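Local coordinates for protein UDP-D-quinovosamine 4-dehydrogenase (Vibrio fischeri, PDB 3NKL) that probably serves as an oxidoreductase and lyase acting on nucleotide sugars, this chain being its Rossmann-like, CoA-binding-type domain rather than the whole protein, at residues K4-I9 and H30-I35; V69-P74 and V83-L88; V95-N100 and K115-D120. All blocks are in the same frame, centred on the assembly; numbering follows the deposited sequence.

Contact 1. Residues K4-I9 and H30-I35; sequences KKKVLI and HPIAFI
Lys-6 and His-30 open a run of parallel pairing that continues through Val-7 with Pro-31 and Ile-9 with Phe-34, the strand axes approaching to 4.5 Å at a crossing of -41°. These are the two strands of a Rossmann-type beta-alpha-beta unit, joined by helix 14-25. Proline is tolerated at 31 because the bonds to strand 5-9 use the carbonyl of His-30 and the amide of Ile-32 (Ile-32 N to Val-7 O, 2.8 Å), and none calls on an amide of Pro-31. Between the Pro-31 and Phe-34 pairs the second strand has one residue more than the first, a beta bulge in which Ile-32 takes a helix-like backbone. The side chains of Ile-32 and Lys-6 cross at a slant, Lys-6 CD 3.6 Å from Ile-32 CD1, while Lys-4 crosses His-30 at about a right angle, Lys-4 CE 3.8 Å from His-30 CB, and bonds through NZ to Gly-26 O. Leu-8, Ala-33 and Ile-35 line the face toward helix 57-64, with Leu-8 CD2 3.9 Å from Ala-33 CB. Under helix 14-25, Ile-9 lies alongside Pro-31 and Phe-34: its extended chi2 of 176° carries Ile-9 CD1 to 3.7 Å from Pro-31 CB, and Ile-9 CB rests 3.8 Å from Phe-34 CD2.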
ATOM      1  N   LYS B   4      12.722  14.007  19.506  1.00 52.54           N
ATOM      2  CA  LYS B   4      12.352  14.213  18.116  1.00 44.69           C
ATOM      3  C   LYS B   4      10.965  14.832  17.962  1.00 40.48           C
ATOM      4  O   LYS B   4      10.118  14.698  18.840  1.00 41.32           O
ATOM      5  CB  LYS B   4      12.432  12.879  17.363  1.00 45.43           C
ATOM      6  CG  LYS B   4      13.747  12.134  17.611  1.00 50.61           C
ATOM      7  CD  LYS B   4      13.938  10.972  16.645  1.00 50.82           C
ATOM      8  CE  LYS B   4      13.055   9.791  16.998  1.00 52.88           C
ATOM      9  NZ  LYS B   4      13.525   8.533  16.333  1.00 44.67           N
ATOM     10  N   LYS B   5      10.733  15.483  16.821  1.00 36.18           N
ATOM     11  CA  LYS B   5       9.421  16.020  16.485  1.00 31.87           C
ATOM     12  C   LYS B   5       8.387  14.906  16.304  1.00 28.73           C
ATOM     13  O   LYS B   5       8.591  13.974  15.530  1.00 29.21           O
ATOM     14  CB  LYS B   5       9.516  16.861  15.217  1.00 39.57           C
ATOM     15  CG  LYS B   5       8.502  17.964  15.157  1.00 59.46           C
ATOM     16  CD  LYS B   5       9.097  19.206  14.505  1.00 74.09           C
ATOM     17  CE  LYS B   5       9.316  18.994  13.014  1.00 81.03           C
ATOM     18  NZ  LYS B   5       9.620  20.271  12.303  1.00 82.72           N
ATOM     19  N   LYS B   6       7.273  14.998  17.013  1.00 23.86           N
ATOM     20  CA  LYS B   6       6.266  13.945  16.943  1.00 23.71           C
ATOM     21  C   LYS B   6       5.406  14.063  15.684  1.00 23.18           C
ATOM     22  O   LYS B   6       4.944  15.148  15.333  1.00 24.81           O
ATOM     23  CB  LYS B   6       5.394  13.975  18.189  1.00 28.73           C
ATOM     24  CG  LYS B   6       6.196  13.628  19.467  1.00 30.66           C
ATOM     25  CD  LYS B   6       5.277  13.502  20.648  1.00 43.39           C
ATOM     26  CE  LYS B   6       6.064  13.482  21.952  1.00 53.77           C
ATOM     27  NZ  LYS B   6       5.184  13.881  23.092  1.00 63.44           N
ATOM     28  N   VAL B   7       5.202  12.951  14.995  1.00 20.94           N
ATOM     29  CA  VAL B   7       4.366  12.974  13.785  1.00 16.96           C
ATOM     30  C   VAL B   7       3.401  11.810  13.764  1.00 21.80           C
ATOM     31  O   VAL B   7       3.609  10.806  14.449  1.00 26.08           O
ATOM     32  CB  VAL B   7       5.205  12.821  12.501  1.00 20.96           C
ATOM     33  CG1 VAL B   7       6.299  13.886  12.423  1.00 20.29           C
ATOM     34  CG2 VAL B   7       5.810  11.439  12.450  1.00 20.12           C
ATOM     35  N   LEU B   8       2.353  11.928  12.950  1.00 17.84           N
ATOM     36  CA  LEU B   8       1.599  10.766  12.532  1.00 19.72           C
ATOM     37  C   LEU B   8       2.027  10.411  11.117  1.00 24.52           C
ATOM     38  O   LEU B   8       2.385  11.297  10.323  1.00 18.40           O
ATOM     39  CB  LEU B   8       0.094  11.038  12.512  1.00 16.42           C
ATOM     40  CG  LEU B   8      -0.558  11.512  13.813  1.00 26.46           C
ATOM     41  CD1 LEU B   8      -2.010  11.870  13.545  1.00 21.07           C
ATOM     42  CD2 LEU B   8      -0.456  10.410  14.863  1.00 25.23           C
ATOM     43  N   ILE B   9       1.966   9.124  10.798  1.00 16.34           N
ATOM     44  CA  ILE B   9       2.203   8.677   9.420  1.00 14.28           C
ATOM     45  C   ILE B   9       0.884   8.210   8.847  1.00 19.22           C
ATOM     46  O   ILE B   9       0.235   7.316   9.400  1.00 20.91           O
ATOM     47  CB  ILE B   9       3.209   7.518   9.353  1.00 16.88           C
ATOM     48  CG1 ILE B   9       4.587   8.000   9.825  1.00 19.60           C
ATOM     49  CG2 ILE B   9       3.243   6.903   7.924  1.00 14.34           C
ATOM     50  CD1 ILE B   9       5.631   6.904   9.880  1.00 20.79           C
ATOM     51  N   HIS B  30       9.608  11.402  15.292  1.00 28.30           N
ATOM     52  CA  HIS B  30       9.188  10.196  15.977  1.00 30.72           C
ATOM     53  C   HIS B  30       7.745   9.855  15.619  1.00 26.91           C
ATOM     54  O   HIS B  30       6.818  10.609  15.946  1.00 26.25           O
ATOM     55  CB  HIS B  30       9.342  10.348  17.492  1.00 34.81           C
ATOM     56  CG  HIS B  30       8.722   9.228  18.269  1.00 40.72           C
ATOM     57  ND1 HIS B  30       9.206   7.938  18.228  1.00 40.64           N
ATOM     58  CD2 HIS B  30       7.648   9.201  19.095  1.00 46.88           C
ATOM     59  CE1 HIS B  30       8.458   7.164  18.995  1.00 45.06           C
ATOM     60  NE2 HIS B  30       7.507   7.906  19.534  1.00 47.13           N
ATOM     61  N   PRO B  31       7.539   8.721  14.934  1.00 27.86           N
ATOM     62  CA  PRO B  31       6.159   8.403  14.571  1.00 25.43           C
ATOM     63  C   PRO B  31       5.393   7.934  15.808  1.00 32.46           C
ATOM     64  O   PRO B  31       5.789   6.959  16.435  1.00 33.48           O
ATOM     65  CB  PRO B  31       6.316   7.275  13.533  1.00 23.71           C
ATOM     66  CG  PRO B  31       7.636   6.664  13.819  1.00 27.77           C
ATOM     67  CD  PRO B  31       8.504   7.708  14.462  1.00 26.81           C
ATOM     68  N   ILE B  32       4.327   8.645  16.159  1.00 24.53           N
ATOM     69  CA  ILE B  32       3.514   8.326  17.331  1.00 27.54           C
ATOM     70  C   ILE B  32       2.517   7.213  17.052  1.00 33.88           C
ATOM     71  O   ILE B  32       2.264   6.353  17.901  1.00 28.24           O
ATOM     72  CB  ILE B  32       2.708   9.566  17.763  1.00 36.79           C
ATOM     73  CG1 ILE B  32       3.657  10.674  18.209  1.00 40.09           C
ATOM     74  CG2 ILE B  32       1.721   9.214  18.858  1.00 45.40           C
ATOM     75  CD1 ILE B  32       4.615  10.246  19.269  1.00 56.05           C
ATOM     76  N   ALA B  33       1.943   7.250  15.856  1.00 23.20           N
ATOM     77  CA  ALA B  33       0.896   6.312  15.453  1.00 26.11           C
ATOM     78  C   ALA B  33       0.751   6.416  13.954  1.00 24.36           C
ATOM     79  O   ALA B  33       1.258   7.380  13.352  1.00 21.90           O
ATOM     80  CB  ALA B  33      -0.418   6.679  16.122  1.00 24.45           C
ATOM     81  N   PHE B  34       0.062   5.438  13.358  1.00 23.59           N
ATOM     82  CA  PHE B  34      -0.318   5.474  11.959  1.00 20.23           C
ATOM     83  C   PHE B  34      -1.778   5.863  11.826  1.00 23.24           C
ATOM     84  O   PHE B  34      -2.589   5.570  12.700  1.00 23.95           O
ATOM     85  CB  PHE B  34      -0.187   4.077  11.311  1.00 19.16           C
ATOM     86  CG  PHE B  34       1.222   3.597  11.164  1.00 24.69           C
ATOM     87  CD1 PHE B  34       1.774   2.729  12.093  1.00 32.34           C
ATOM     88  CD2 PHE B  34       1.993   3.995  10.079  1.00 23.63           C
ATOM     89  CE1 PHE B  34       3.070   2.269  11.940  1.00 37.84           C
ATOM     90  CE2 PHE B  34       3.293   3.543   9.921  1.00 23.69           C
ATOM     91  CZ  PHE B  34       3.831   2.679  10.843  1.00 30.97           C
ATOM     92  N   ILE B  35      -2.113   6.497  10.713  1.00 19.92           N
ATOM     93  CA  ILE B  35      -3.496   6.642  10.294  1.00 18.28           C
ATOM     94  C   ILE B  35      -3.668   5.804   9.019  1.00 22.28           C
ATOM     95  O   ILE B  35      -2.792   5.816   8.152  1.00 23.96           O
ATOM     96  CB  ILE B  35      -3.830   8.106   9.983  1.00 18.03           C
ATOM     97  CG1 ILE B  35      -3.614   8.973  11.227  1.00 19.90           C
ATOM     98  CG2 ILE B  35      -5.284   8.246   9.510  1.00 20.90           C
ATOM     99  CD1 ILE B  35      -4.669   8.745  12.306  1.00 25.98           C
TER

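Contact 2. Residues V69-P74 and V83-L88; sequences VLLAVP and VIIESL
Leu-71 forks into the helix with both of its methyls. Leu-71 CD2 touches two helical residues, 3.7 Å from Ile-84 CG2 and 3.6 Å from Leu-88 CD1, and Leu-71 CD1 reaches Ile-85 CG1 at 3.6 Å. The leucine and its partners Ile-84 and Leu-88 slide past one another in opposite directions, whereas Ile-85 crosses it at about a right angle. A second, smaller meeting lies beside this one: Val-69 CG1 is 3.8 Å from Leu-88 CD1, so that Leu-88 CD1 touches both strand residues, and Leu-88 CD2 also comes near Val-69 CG1. Val-69 reaches it because CG1 is anti to the backbone N (chi1 170°), directed at the helix. Val-73, past the end of the strand, adds a looser touch of CG2 on Ile-84 CD1.

Branched aliphatic residues suit the spacing. Strand 69-71 and helix 83-88 run antiparallel, at 177°, with their axes 10.7 Å apart, and such side chains fill that depth without bringing in polar atoms. On the strand, alternate residues Val-69 and Leu-71 face the helix while Leu-70 points the other way; on the helix, Ile-84 and Leu-88 stand one turn apart. The far side of the helix is more polar: Ser-87 OG turns back to give a 2.7 Å bond to Ile-84 O, an oxygen that also accepts from Leu-88 N.

This is the strand-to-helix packing of a beta-alpha-beta crossover, strand 68-71, helix 78-89 and strand 94-97. Tyr-10 of strand 5-10 touches both Leu-71 and Ile-84, and Val-95 of strand 94-97 touches Leu-71 and Leu-88. Across the sheet, Leu-70 packs on Leu-19 and Leu-23 of helix 14-25.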
ATOM      1  N   VAL B  69       2.237  15.960   9.752  1.00 14.63           N
ATOM      2  CA  VAL B  69       1.767  14.640   9.371  1.00 15.94           C
ATOM      3  C   VAL B  69       2.467  14.247   8.077  1.00 18.43           C
ATOM      4  O   VAL B  69       2.589  15.059   7.160  1.00 18.71           O
ATOM      5  CB  VAL B  69       0.219  14.603   9.238  1.00 14.95           C
ATOM      6  CG1 VAL B  69      -0.251  13.286   8.590  1.00 12.96           C
ATOM      7  CG2 VAL B  69      -0.432  14.815  10.629  1.00 18.07           C
ATOM      8  N   LEU B  70       2.973  13.020   8.029  1.00 11.82           N
ATOM      9  CA  LEU B  70       3.717  12.532   6.871  1.00 15.67           C
ATOM     10  C   LEU B  70       2.865  11.563   6.058  1.00 16.56           C
ATOM     11  O   LEU B  70       2.320  10.604   6.599  1.00 20.71           O
ATOM     12  CB  LEU B  70       4.985  11.815   7.340  1.00 14.83           C
ATOM     13  CG  LEU B  70       5.879  12.566   8.335  1.00 20.75           C
ATOM     14  CD1 LEU B  70       7.131  11.723   8.587  1.00 19.75           C
ATOM     15  CD2 LEU B  70       6.244  13.930   7.806  1.00 18.52           C
ATOM     16  N   LEU B  71       2.776  11.788   4.755  1.00 16.98           N
ATOM     17  CA  LEU B  71       1.964  10.920   3.897  1.00 15.52           C
ATOM     18  C   LEU B  71       2.817   9.812   3.304  1.00 20.22           C
ATOM     19  O   LEU B  71       3.831  10.081   2.667  1.00 16.49           O
ATOM     20  CB  LEU B  71       1.340  11.712   2.756  1.00 10.24           C
ATOM     21  CG  LEU B  71       0.428  12.870   3.168  1.00 19.73           C
ATOM     22  CD1 LEU B  71      -0.167  13.501   1.931  1.00 17.59           C
ATOM     23  CD2 LEU B  71      -0.680  12.389   4.086  1.00 18.43           C
ATOM     24  N   ALA B  72       2.402   8.571   3.525  1.00 12.24           N
ATOM     25  CA  ALA B  72       3.062   7.426   2.933  1.00 17.88           C
ATOM     26  C   ALA B  72       1.981   6.588   2.246  1.00 17.74           C
ATOM     27  O   ALA B  72       1.742   5.430   2.609  1.00 17.35           O
ATOM     28  CB  ALA B  72       3.800   6.615   4.007  1.00 19.05           C
ATOM     29  N   VAL B  73       1.315   7.206   1.268  1.00 16.21           N
ATOM     30  CA  VAL B  73       0.262   6.551   0.497  1.00 14.52           C
ATOM     31  C   VAL B  73       0.508   6.678  -1.008  1.00 13.41           C
ATOM     32  O   VAL B  73      -0.313   7.231  -1.738  1.00 14.01           O
ATOM     33  CB  VAL B  73      -1.126   7.131   0.825  1.00 19.64           C
ATOM     34  CG1 VAL B  73      -1.589   6.633   2.201  1.00 21.85           C
ATOM     35  CG2 VAL B  73      -1.111   8.674   0.752  1.00 18.75           C
ATOM     36  N   PRO B  74       1.643   6.147  -1.472  1.00 16.74           N
ATOM     37  CA  PRO B  74       1.991   6.218  -2.898  1.00 15.86           C
ATOM     38  C   PRO B  74       0.957   5.478  -3.779  1.00 17.74           C
ATOM     39  O   PRO B  74       0.865   5.743  -4.980  1.00 19.72           O
ATOM     40  CB  PRO B  74       3.365   5.529  -2.965  1.00 16.13           C
ATOM     41  CG  PRO B  74       3.433   4.656  -1.735  1.00 16.14           C
ATOM     42  CD  PRO B  74       2.692   5.485  -0.673  1.00 14.47           C
ATOM     43  N   VAL B  83      -7.932  14.516  -1.320  1.00 19.36           N
ATOM     44  CA  VAL B  83      -8.922  14.401  -0.250  1.00 21.74           C
ATOM     45  C   VAL B  83      -8.210  14.327   1.099  1.00 24.33           C
ATOM     46  O   VAL B  83      -8.536  15.056   2.048  1.00 16.36           O
ATOM     47  CB  VAL B  83      -9.788  13.147  -0.430  1.00 25.19           C
ATOM     48  CG1 VAL B  83     -10.536  12.835   0.852  1.00 30.85           C
ATOM     49  CG2 VAL B  83     -10.744  13.334  -1.601  1.00 31.32           C
ATOM     50  N   ILE B  84      -7.219  13.445   1.174  1.00 18.60           N
ATOM     51  CA  ILE B  84      -6.425  13.287   2.386  1.00 21.74           C
ATOM     52  C   ILE B  84      -5.709  14.594   2.773  1.00 20.97           C
ATOM     53  O   ILE B  84      -5.754  15.032   3.931  1.00 17.24           O
ATOM     54  CB  ILE B  84      -5.413  12.142   2.213  1.00 16.65           C
ATOM     55  CG1 ILE B  84      -6.158  10.787   2.174  1.00 18.99           C
ATOM     56  CG2 ILE B  84      -4.339  12.191   3.325  1.00 16.39           C
ATOM     57  CD1 ILE B  84      -5.247   9.616   1.835  1.00 22.45           C
ATOM     58  N   ILE B  85      -5.074  15.227   1.800  1.00 16.54           N
ATOM     59  CA  ILE B  85      -4.271  16.420   2.087  1.00 15.09           C
ATOM     60  C   ILE B  85      -5.164  17.533   2.597  1.00 20.65           C
ATOM     61  O   ILE B  85      -4.832  18.211   3.568  1.00 19.19           O
ATOM     62  CB  ILE B  85      -3.509  16.923   0.841  1.00 14.62           C
ATOM     63  CG1 ILE B  85      -2.345  15.978   0.499  1.00 12.30           C
ATOM     64  CG2 ILE B  85      -2.965  18.337   1.078  1.00 19.85           C
ATOM     65  CD1 ILE B  85      -1.834  16.115  -0.964  1.00 17.91           C
ATOM     66  N   GLU B  86      -6.309  17.724   1.960  1.00 21.22           N
ATOM     67  CA  GLU B  86      -7.209  18.788   2.399  1.00 30.11           C
ATOM     68  C   GLU B  86      -7.777  18.524   3.793  1.00 26.45           C
ATOM     69  O   GLU B  86      -7.947  19.455   4.587  1.00 24.17           O
ATOM     70  CB  GLU B  86      -8.320  19.024   1.364  1.00 28.73           C
ATOM     71  CG  GLU B  86      -7.748  19.522   0.030  1.00 31.96           C
ATOM     72  CD  GLU B  86      -8.811  19.920  -0.989  1.00 40.59           C
ATOM     73  OE1 GLU B  86      -9.771  20.643  -0.632  1.00 36.01           O
ATOM     74  OE2 GLU B  86      -8.672  19.519  -2.161  1.00 39.75           O
ATOM     75  N   SER B  87      -8.052  17.259   4.095  1.00 20.41           N
ATOM     76  CA  SER B  87      -8.520  16.876   5.426  1.00 24.58           C
ATOM     77  C   SER B  87      -7.491  17.253   6.494  1.00 23.11           C
ATOM     78  O   SER B  87      -7.845  17.692   7.585  1.00 21.86           O
ATOM     79  CB  SER B  87      -8.867  15.376   5.483  1.00 25.63           C
ATOM     80  OG  SER B  87      -7.723  14.545   5.707  1.00 25.79           O
ATOM     81  N   LEU B  88      -6.212  17.112   6.171  1.00 15.63           N
ATOM     82  CA  LEU B  88      -5.149  17.483   7.109  1.00 18.24           C
ATOM     83  C   LEU B  88      -4.919  18.994   7.188  1.00 20.24           C
ATOM     84  O   LEU B  88      -4.647  19.550   8.266  1.00 19.43           O
ATOM     85  CB  LEU B  88      -3.835  16.774   6.727  1.00 16.97           C
ATOM     86  CG  LEU B  88      -3.950  15.244   6.764  1.00 19.09           C
ATOM     87  CD1 LEU B  88      -2.758  14.609   6.057  1.00 14.85           C
ATOM     88  CD2 LEU B  88      -3.996  14.778   8.239  1.00 19.15           C
TER

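Contact 3. Residues V95-N100 and K115-D120; sequences VLTIPN and KEVSID
Leu-96 and Glu-116 share one face of the sheet here, Thr-97 and Lys-115 the other, and the flat groups between them are the peptides, joined by hydrogen bonds whose donors tilt some 20° from the carbonyl planes. The pairing adds a short antiparallel strand, 115-116, to the otherwise largely parallel Rossmann-type sheet, at its outer border within this chain. Thr-97 and Lys-115 form the hydrogen-bonded pair: Lys-115 N gives a nearly straight bond to Thr-97 O (2.9 Å), and Thr-97 N a more bent one, 150° at the hydrogen, to Lys-115 O. That oxygen, Lys-115 O, also meets Leu-96 CA at 3.2 Å. Two residues on, Val-117 N bonds to Val-95 O.

Valines suit the side covered by helix 78-89, where Val-95 touches Leu-88 and Val-117 touches Ile-85. Val-95 CG1, anti to the backbone N (chi1 179°), lies 3.7 Å from Val-117 CG1. The exposed partners are the long polar ones: Lys-115 leads its amine away, and Glu-116 has two conformers, so its side-chain contact with Leu-96 is uncertain. Beyond Val-117, Ser-118 starts helix 119-123 as its N-cap, OG accepting from Asp-121 N. Threonine combines a methyl and a hydroxyl here: Thr-97 CG2 lies 3.5 Å from Lys-115 O, while Thr-97 OG1, bonded also to Lys-81 NZ, donates to a lone pair of Ile-98 O at 2.8 Å.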
ATOM      1  N   VAL B  95       2.033  19.338   6.110  1.00 13.19           N
ATOM      2  CA  VAL B  95       1.877  18.016   5.477  1.00 17.08           C
ATOM      3  C   VAL B  95       3.060  17.756   4.550  1.00 22.09           C
ATOM      4  O   VAL B  95       3.335  18.575   3.656  1.00 16.62           O
ATOM      5  CB  VAL B  95       0.545  17.912   4.696  1.00 13.84           C
ATOM      6  CG1 VAL B  95       0.427  16.548   4.029  1.00 14.24           C
ATOM      7  CG2 VAL B  95      -0.649  18.141   5.628  1.00 15.92           C
ATOM      8  N   LEU B  96       3.773  16.648   4.783  1.00 15.28           N
ATOM      9  CA  LEU B  96       4.919  16.277   3.952  1.00 13.01           C
ATOM     10  C   LEU B  96       4.610  14.925   3.357  1.00 14.56           C
ATOM     11  O   LEU B  96       3.820  14.175   3.914  1.00 17.18           O
ATOM     12  CB  LEU B  96       6.208  16.152   4.765  1.00 14.30           C
ATOM     13  CG  LEU B  96       6.518  17.266   5.764  1.00 16.69           C
ATOM     14  CD1 LEU B  96       7.833  16.967   6.514  1.00 25.49           C
ATOM     15  CD2 LEU B  96       6.624  18.556   5.000  1.00 20.25           C
ATOM     16  N   THR B  97       5.239  14.611   2.228  1.00 13.32           N
ATOM     17  CA  THR B  97       4.957  13.348   1.544  1.00 13.86           C
ATOM     18  C   THR B  97       6.223  12.647   1.070  1.00 14.10           C
ATOM     19  O   THR B  97       7.199  13.299   0.675  1.00 15.06           O
ATOM     20  CB  THR B  97       4.018  13.543   0.311  1.00 20.09           C
ATOM     21  OG1 THR B  97       3.790  12.273  -0.334  1.00 15.61           O
ATOM     22  CG2 THR B  97       4.631  14.497  -0.703  1.00 14.91           C
ATOM     23  N   ILE B  98       6.200  11.316   1.080  1.00 13.68           N
ATOM     24  CA  ILE B  98       7.281  10.554   0.452  1.00 15.35           C
ATOM     25  C   ILE B  98       7.095  10.657  -1.071  1.00 14.27           C
ATOM     26  O   ILE B  98       6.059  11.148  -1.529  1.00 16.13           O
ATOM     27  CB  ILE B  98       7.259   9.083   0.911  1.00 13.59           C
ATOM     28  CG1 ILE B  98       6.065   8.327   0.311  1.00 15.96           C
ATOM     29  CG2 ILE B  98       7.243   8.993   2.464  1.00 13.30           C
ATOM     30  CD1 ILE B  98       6.133   6.800   0.623  1.00 19.31           C
ATOM     31  N   PRO B  99       8.079  10.181  -1.859  1.00 14.40           N
ATOM     32  CA  PRO B  99       7.970  10.250  -3.324  1.00 16.89           C
ATOM     33  C   PRO B  99       6.765   9.527  -3.927  1.00 17.80           C
ATOM     34  O   PRO B  99       6.136   8.702  -3.276  1.00 15.72           O
ATOM     35  CB  PRO B  99       9.274   9.564  -3.816  1.00 12.65           C
ATOM     36  CG  PRO B  99      10.250   9.850  -2.676  1.00 19.44           C
ATOM     37  CD  PRO B  99       9.401   9.678  -1.429  1.00 15.69           C
ATOM     38  N   ASN B 100       6.472   9.842  -5.182  1.00 16.06           N
ATOM     39  CA  ASN B 100       5.468   9.117  -5.953  1.00 18.58           C
ATOM     40  C   ASN B 100       5.926   7.695  -6.242  1.00 20.99           C
ATOM     41  O   ASN B 100       7.125   7.393  -6.270  1.00 16.07           O
ATOM     42  CB  ASN B 100       5.170   9.839  -7.266  1.00 16.98           C
ATOM     43  CG  ASN B 100       4.557  11.200  -7.035  1.00 24.71           C
ATOM     44  OD1 ASN B 100       3.772  11.377  -6.097  1.00 18.00           O
ATOM     45  ND2 ASN B 100       4.924  12.177  -7.870  1.00 22.65           N
ATOM     46  N   LYS B 115       8.866  15.685   1.040  1.00 16.59           N
ATOM     47  CA  LYS B 115       8.642  16.977   0.406  1.00 18.95           C
ATOM     48  C   LYS B 115       7.372  17.632   0.937  1.00 17.17           C
ATOM     49  O   LYS B 115       6.364  16.955   1.143  1.00 15.89           O
ATOM     50  CB  LYS B 115       8.478  16.734  -1.094  1.00 20.10           C
ATOM     51  CG  LYS B 115       8.259  17.986  -1.926  1.00 21.05           C
ATOM     52  CD  LYS B 115       8.383  17.574  -3.392  1.00 34.80           C
ATOM     53  CE  LYS B 115       7.204  18.030  -4.189  1.00 45.68           C
ATOM     54  NZ  LYS B 115       7.389  19.457  -4.537  1.00 53.59           N
ATOM     55  N   GLU B 116       7.405  18.945   1.137  0.61 15.84           N
ATOM     56  CA  GLU B 116       6.194  19.674   1.542  0.61 18.03           C
ATOM     57  C   GLU B 116       5.163  19.587   0.408  0.61 22.06           C
ATOM     58  O   GLU B 116       5.521  19.758  -0.753  0.61 22.66           O
ATOM     59  CB  GLU B 116       6.542  21.132   1.899  0.61 24.66           C
ATOM     60  CG  GLU B 116       7.611  21.231   2.995  0.61 21.51           C
ATOM     61  CD  GLU B 116       8.039  22.656   3.362  0.61 35.41           C
ATOM     62  OE1 GLU B 116       8.666  22.806   4.438  0.61 37.63           O
ATOM     63  OE2 GLU B 116       7.778  23.611   2.592  0.61 27.95           O
ATOM     64  N   VAL B 117       3.897  19.286   0.714  1.00 16.46           N
ATOM     65  CA  VAL B 117       2.892  19.237  -0.354  1.00 21.28           C
ATOM     66  C   VAL B 117       2.702  20.623  -0.982  1.00 27.09           C
ATOM     67  O   VAL B 117       2.968  21.638  -0.334  1.00 22.55           O
ATOM     68  CB  VAL B 117       1.535  18.659   0.099  1.00 24.63           C
ATOM     69  CG1 VAL B 117       1.733  17.237   0.634  1.00 25.78           C
ATOM     70  CG2 VAL B 117       0.878  19.564   1.118  1.00 28.19           C
ATOM     71  N   SER B 118       2.263  20.692  -2.237  1.00 25.01           N
ATOM     72  CA  SER B 118       2.085  22.026  -2.843  1.00 25.54           C
ATOM     73  C   SER B 118       0.996  22.808  -2.122  1.00 30.70           C
ATOM     74  O   SER B 118       0.057  22.223  -1.569  1.00 28.30           O
ATOM     75  CB  SER B 118       1.776  21.942  -4.344  1.00 34.87           C
ATOM     76  OG  SER B 118       0.519  21.328  -4.582  1.00 32.74           O
ATOM     77  N   ILE B 119       1.135  24.133  -2.119  1.00 30.96           N
ATOM     78  CA  ILE B 119       0.108  25.016  -1.590  1.00 30.95           C
ATOM     79  C   ILE B 119      -1.199  24.856  -2.378  1.00 32.31           C
ATOM     80  O   ILE B 119      -2.285  24.977  -1.814  1.00 27.83           O
ATOM     81  CB  ILE B 119       0.548  26.479  -1.658  1.00 35.31           C
ATOM     82  CG1 ILE B 119      -0.463  27.367  -0.947  1.00 34.44           C
ATOM     83  CG2 ILE B 119       0.735  26.923  -3.115  1.00 46.53           C
ATOM     84  CD1 ILE B 119      -0.309  27.348   0.543  1.00 45.39           C
ATOM     85  N   ASP B 120      -1.087  24.593  -3.678  1.00 27.74           N
ATOM     86  CA  ASP B 120      -2.258  24.299  -4.495  1.00 33.80           C
ATOM     87  C   ASP B 120      -3.018  23.101  -3.932  1.00 32.90           C
ATOM     88  O   ASP B 120      -4.235  23.157  -3.756  1.00 33.88           O
ATOM     89  CB  ASP B 120      -1.858  24.010  -5.941  1.00 42.91           C
ATOM     90  CG  ASP B 120      -1.516  25.272  -6.715  1.00 58.97           C
ATOM     91  OD1 ASP B 120      -1.968  26.368  -6.316  1.00 52.07           O
ATOM     92  OD2 ASP B 120      -0.798  25.161  -7.731  1.00 75.09           O
TER

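In the fold
All three contacts reach one sheet, taken in series along the chain. Contact 2 is the most buried and joins sheet to helix purely through aliphatic side chains; contacts 1 and 3 join strand to strand by backbone hydrogen bonds, with polar residues at their outer parts. Contact 1 is parallel and stands in the middle of the sheet, contact 3 antiparallel and at its border. Strand 68-71 mediates between them: Leu-70 N pairs with Leu-8 O on one side, while Leu-71 N and Val-69 O pair with Leu-96 on the other. Contacts 1 and 3 themselves do not touch, their nearest atoms lying about 7 Å apart.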